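Local coordinates for chromosome partition protein Smc (Pyrococcus yayanosii, PDB 5XEI) that is an SMC-family ATPase that probably condenses and partitions chromosomes, represented here by its head domain with part of the coiled-coil arm, at residues Gly52-Ala55 / Lys56-Ala60; Val364-Arg367 / Thr368-Ile372; Ala408-Ala411 / Gly412-Val415. All coordinates share one frame; numbering follows the deposited sequence.

In the fold
The three interactions follow one another along the chain, and all are local. Interaction 1 is a loop between helix 41-49 and strand 80-87, in the ATPase head. Interaction 2 is a piece of helix 321-383, which leads from the coiled-coil arm into the head. Interaction 3 is the turn after strand 404-409, in a small antiparallel sheet. Interactions 2 and 3 have centres about 25 Å apart; the centre of interaction 1 is about 33 Å from that of interaction 2 and about 36 Å from that of interaction 3. Strand 388-393 and helix 424-440 border both interactions 2 and 3. Interaction 1 borders the predicted ATP site; the others lie away from it, where the arm helix meets the small sheet.

Interaction 1 (Gly52-Ala55 / Lys56-Ala60); sequences GLSA and KAMRA
Gly52 meets the end of the Met58 side chain. Met58 SD lies 3.5 Å from Gly52 O, and the methyl beyond it turns back toward the backbone. The bend at the last torsion (chi3 -59°) lays Met58 CE 3.3 Å from Ser54 N. The methyl lies against the backbone from Gly52 to Ala55. Ser54 then makes the side-chain contact with Ala57, where CB meets CB. Ser54 OG is 4.0 Å from Ala57 CB. Ala55 O accepts a weak, bent hydrogen bond from Met58 N, 3.3 Å long with 124° at the hydrogen. Residues 56-59 form a type I turn, closed by Arg59 N bonding to Lys56 O at 2.9 Å. This turn brings Met58 back over the first segment. Arg59 points away from that segment and forms a salt bridge with Asp44, close to Asn41 of the predicted ATP site. Met58 and Ala57 rest on Leu47 of helix 41-49, and Gly52 O is bonded to Arg104 of strand 99-106, so the loop bridges the helix that follows the P-loop and the antiparallel sheet.

Interaction 2 (Val364-Arg367 / Thr368-Ile372); sequences VFMR and TLEAI
Thr368 holds Val364 O with two bonds. Thr368 OG1 donates to Val364 O at 2.8 Å and Thr368 N to the same oxygen at 3.0 Å, and the two donors come from opposite faces of the carbonyl plane. The hydroxyl reaches back one turn because OG1 stands beside the backbone N (chi1 -55°). A valine in place of Thr368 would probably leave Val364 O without its second donor and the side chain without its tie to the preceding turn. Next to it is the tight side. Leu369 CB sits over one face of the Phe365 ring, 4.2 Å above its plane and offset toward the rim. Leu369 CG comes up obliquely, 4.2 Å from Phe365 CE2. In the backbone of this pair, Leu369 N bonds to Phe365 O nearly along the C=O axis. Phe365 also packs on Ile163 of helix 156-167 and meets the ring of Phe400, while both it and Leu369 touch Leu393 of strand 388-393.

The solvent-facing side, with exposed Arg367 and Glu370, is looser. Met366 lies at its border and also touches Leu393. Met366 curls through two bends, and its side chain and that of Glu370 cross obliquely. Met366 CE touches Leu369 CD1, at 4.4 Å. Ala371 N donates to Arg367 O one turn back. The arrangement is that of an amphipathic helix with regular i to i+4 bonding, here where the coiled-coil arm enters the SMC head.

Interaction 3 (Ala408-Ala411 / Gly412-Val415); sequences AKPA and GKDV
Lys409 reaches across the turn to Lys413. Lys409 NZ donates a hydrogen bond to Lys413 O at 3.0 Å, approaching in the carbonyl plane. The chain is extended as far as CE and then bends at its last torsion (chi4 -58°), which brings the ammonium group round to the oxygen. The methylenes nearer the backbone meet Val415. There CG2 of Val415 lies 3.5 Å from Lys409 CB, and the two side chains cross at about a right angle. Lys409 thus uses its methylenes for one partner and its charged end for another.

The second pair is Pro410 and Lys413. Pro410 CB and Lys413 CB are 3.8 Å apart, again with the side chains nearly perpendicular. The Lys413 chain then leads away from the proline. In the backbone of the same pair, Lys413 N donates to Pro410 O at 2.7 Å, in a fairly straight bond. The donor sits above the carbonyl plane, 36° out of it.

That bond closes a type II beta turn from Pro410 to Lys413, and the turn caps a beta hairpin. Gly412 takes the third position, with a positive phi. The end-to-end directions of 408-411 and 412-415 differ by 169°. The chain doubles back, so that Val415 lies beside Lys409, the last residue of strand 404-409. Val415 CA makes a CA-H...O contact of 3.4 Å with Ala408 O.

Farther out, backbone hydrogen bonds join Ala408 to Lys416 and Lys409 to Ser388, so strand 404-409 lies between strands 416-417 and 388-393. Helix 424-440 touches this end of the hairpin through Thr429 against Ala408 and Glu425 against Pro410.

Interaction 1 (Gly52-Ala55 / Lys56-Ala60)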
# COMPACT_ATOMS: atom_id res chain seq x y z
N GLY A 52 -0.58 -14.32 23.29
CA GLY A 52 0.14 -15.48 22.80
C GLY A 52 -0.75 -16.69 22.66
O GLY A 52 -1.24 -17.21 23.66
N LEU A 53 -1.01 -17.13 21.42
CA LEU A 53 -1.66 -18.41 21.17
C LEU A 53 -0.65 -19.56 21.06
O LEU A 53 -0.98 -20.63 20.54
CB LEU A 53 -2.52 -18.33 19.90
CG LEU A 53 -3.69 -17.33 19.86
CD1 LEU A 53 -4.83 -17.83 18.99
CD2 LEU A 53 -4.22 -17.02 21.26
N SER A 54 0.54 -19.36 21.63
CA SER A 54 1.75 -20.13 21.30
C SER A 54 1.70 -21.59 21.77
O SER A 54 2.42 -22.42 21.19
CB SER A 54 2.96 -19.42 21.92
OG SER A 54 3.02 -18.04 21.56
N ALA A 55 0.90 -21.91 22.79
CA ALA A 55 0.73 -23.27 23.32
C ALA A 55 2.05 -23.84 23.87
O ALA A 55 2.28 -23.79 25.08
CB ALA A 55 0.13 -24.19 22.24
N LYS A 56 2.91 -24.37 22.99
CA LYS A 56 4.22 -24.87 23.43
C LYS A 56 5.01 -23.80 24.17
O LYS A 56 5.68 -24.09 25.17
CB LYS A 56 5.05 -25.37 22.25
CG LYS A 56 6.55 -25.44 22.58
CD LYS A 56 7.49 -25.29 21.38
CE LYS A 56 8.96 -25.31 21.85
NZ LYS A 56 9.93 -25.74 20.80
N ALA A 57 4.95 -22.55 23.68
CA ALA A 57 5.82 -21.52 24.21
C ALA A 57 5.42 -21.07 25.60
O ALA A 57 6.29 -20.64 26.38
CB ALA A 57 5.87 -20.33 23.24
N MET A 58 4.14 -21.18 25.96
CA MET A 58 3.73 -20.95 27.34
C MET A 58 3.91 -22.20 28.21
O MET A 58 3.49 -22.18 29.38
CB MET A 58 2.29 -20.45 27.39
CG MET A 58 2.17 -18.97 27.04
SD MET A 58 0.56 -18.44 26.34
CE MET A 58 0.43 -19.47 24.88
N ARG A 59 4.53 -23.26 27.66
CA ARG A 59 4.91 -24.49 28.36
C ARG A 59 3.73 -25.11 29.10
O ARG A 59 3.87 -25.63 30.21
CB ARG A 59 6.09 -24.29 29.32
CG ARG A 59 7.15 -23.31 28.84
CD ARG A 59 8.19 -23.08 29.95
NE ARG A 59 7.57 -23.20 31.25
CZ ARG A 59 8.14 -22.75 32.37
NH1 ARG A 59 9.32 -22.16 32.29
NH2 ARG A 59 7.54 -22.89 33.55
N ALA A 60 2.56 -25.03 28.49
CA ALA A 60 1.42 -25.84 28.88
C ALA A 60 1.22 -26.89 27.80
O ALA A 60 1.45 -26.62 26.62
CB ALA A 60 0.16 -24.99 29.06

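Interaction 2 (Val364-Arg367 / Thr368-Ile372)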
# COMPACT_ATOMS: atom_id res chain seq x y z
N VAL A 364 17.20 4.40 4.44
CA VAL A 364 16.86 4.27 5.84
C VAL A 364 17.20 2.87 6.32
O VAL A 364 17.68 2.68 7.44
CB VAL A 364 15.37 4.58 6.08
CG1 VAL A 364 15.07 4.63 7.56
CG2 VAL A 364 14.99 5.89 5.43
N PHE A 365 16.98 1.88 5.47
CA PHE A 365 17.29 0.51 5.87
C PHE A 365 18.77 0.36 6.14
O PHE A 365 19.18 -0.13 7.20
CB PHE A 365 16.83 -0.47 4.80
CG PHE A 365 17.18 -1.88 5.12
CD1 PHE A 365 16.40 -2.62 6.00
CD2 PHE A 365 18.29 -2.48 4.55
CE1 PHE A 365 16.73 -3.94 6.30
CE2 PHE A 365 18.61 -3.81 4.84
CZ PHE A 365 17.83 -4.53 5.70
N MET A 366 19.61 0.81 5.19
CA MET A 366 21.04 0.62 5.33
C MET A 366 21.59 1.42 6.50
O MET A 366 22.44 0.93 7.25
CB MET A 366 21.75 1.02 4.05
CG MET A 366 21.28 0.26 2.84
SD MET A 366 21.72 -1.48 2.94
CE MET A 366 23.48 -1.32 3.23
N ARG A 367 21.13 2.66 6.67
CA ARG A 367 21.55 3.46 7.81
C ARG A 367 21.25 2.73 9.10
O ARG A 367 22.07 2.71 10.02
CB ARG A 367 20.84 4.81 7.81
CG ARG A 367 21.34 5.74 8.91
CD ARG A 367 20.47 5.77 10.15
NE ARG A 367 21.21 6.39 11.24
CZ ARG A 367 20.71 7.24 12.14
NH1 ARG A 367 19.44 7.59 12.10
NH2 ARG A 367 21.49 7.76 13.08
N THR A 368 20.06 2.15 9.19
CA THR A 368 19.73 1.33 10.35
C THR A 368 20.62 0.11 10.39
O THR A 368 21.23 -0.20 11.41
CB THR A 368 18.26 0.93 10.32
OG1 THR A 368 17.44 2.10 10.21
CG2 THR A 368 17.90 0.17 11.59
N LEU A 369 20.72 -0.59 9.25
CA LEU A 369 21.44 -1.85 9.22
C LEU A 369 22.90 -1.66 9.60
O LEU A 369 23.49 -2.52 10.27
CB LEU A 369 21.31 -2.46 7.83
CG LEU A 369 21.84 -3.87 7.55
CD1 LEU A 369 23.16 -3.80 6.85
CD2 LEU A 369 21.95 -4.69 8.83
N GLU A 370 23.49 -0.53 9.23
CA GLU A 370 24.89 -0.32 9.54
C GLU A 370 25.09 0.12 10.98
O GLU A 370 26.05 -0.32 11.63
CB GLU A 370 25.49 0.67 8.54
CG GLU A 370 25.79 0.01 7.19
CD GLU A 370 25.56 0.92 5.96
OE1 GLU A 370 25.14 0.38 4.92
OE2 GLU A 370 25.80 2.15 6.02
N ALA A 371 24.21 0.97 11.49
CA ALA A 371 24.29 1.34 12.90
C ALA A 371 24.27 0.09 13.77
O ALA A 371 25.14 -0.13 14.63
CB ALA A 371 23.15 2.29 13.28
N ILE A 372 23.29 -0.78 13.53
CA ILE A 372 23.17 -1.97 14.37
C ILE A 372 24.41 -2.85 14.24
O ILE A 372 24.88 -3.43 15.22
CB ILE A 372 21.87 -2.71 14.02
CG1 ILE A 372 20.67 -1.84 14.41
CG2 ILE A 372 21.85 -4.10 14.69
CD1 ILE A 372 19.33 -2.38 13.92

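Interaction 3 (Ala408-Ala411 / Gly412-Val415)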
# COMPACT_ATOMS: atom_id res chain seq x y z
N ALA A 408 30.69 -14.89 13.76
CA ALA A 408 31.39 -14.49 14.98
C ALA A 408 32.74 -15.17 15.05
O ALA A 408 32.92 -16.28 14.56
CB ALA A 408 30.60 -14.84 16.24
N LYS A 409 33.70 -14.48 15.67
CA LYS A 409 35.01 -15.05 15.97
C LYS A 409 35.37 -14.77 17.42
O LYS A 409 35.71 -13.62 17.77
CB LYS A 409 36.09 -14.50 15.05
CG LYS A 409 37.38 -15.25 15.18
CD LYS A 409 38.48 -14.57 14.39
CE LYS A 409 39.76 -15.38 14.31
NZ LYS A 409 40.29 -15.70 15.66
N PRO A 410 35.28 -15.77 18.30
CA PRO A 410 35.84 -15.62 19.65
C PRO A 410 37.35 -15.57 19.57
O PRO A 410 37.96 -16.20 18.70
CB PRO A 410 35.37 -16.89 20.38
CG PRO A 410 34.36 -17.53 19.48
CD PRO A 410 34.66 -17.09 18.09
N ALA A 411 37.94 -14.78 20.47
CA ALA A 411 39.39 -14.66 20.57
C ALA A 411 40.05 -16.00 20.32
O ALA A 411 39.65 -17.02 20.89
CB ALA A 411 39.79 -14.12 21.94
N GLY A 412 41.02 -16.02 19.41
CA GLY A 412 41.73 -17.24 19.07
C GLY A 412 40.88 -18.47 18.81
O GLY A 412 41.37 -19.59 18.96
N LYS A 413 39.62 -18.31 18.43
CA LYS A 413 38.79 -19.44 18.00
C LYS A 413 38.39 -19.24 16.54
O LYS A 413 38.70 -18.21 15.93
CB LYS A 413 37.56 -19.60 18.90
CG LYS A 413 37.88 -20.14 20.30
CD LYS A 413 38.38 -21.57 20.22
CE LYS A 413 39.15 -21.94 21.47
NZ LYS A 413 38.29 -21.93 22.69
N ASP A 414 37.71 -20.24 15.97
CA ASP A 414 37.41 -20.25 14.55
C ASP A 414 36.16 -19.44 14.25
O ASP A 414 35.24 -19.36 15.07
CB ASP A 414 37.23 -21.68 14.05
CG ASP A 414 37.70 -21.86 12.62
OD1 ASP A 414 38.88 -22.24 12.42
OD2 ASP A 414 36.89 -21.60 11.70
N VAL A 415 36.13 -18.85 13.06
CA VAL A 415 34.99 -18.07 12.58
C VAL A 415 33.86 -19.01 12.20
O VAL A 415 34.03 -19.89 11.34
CB VAL A 415 35.38 -17.19 11.38
CG1 VAL A 415 34.15 -16.92 10.50
CG2 VAL A 415 35.98 -15.88 11.84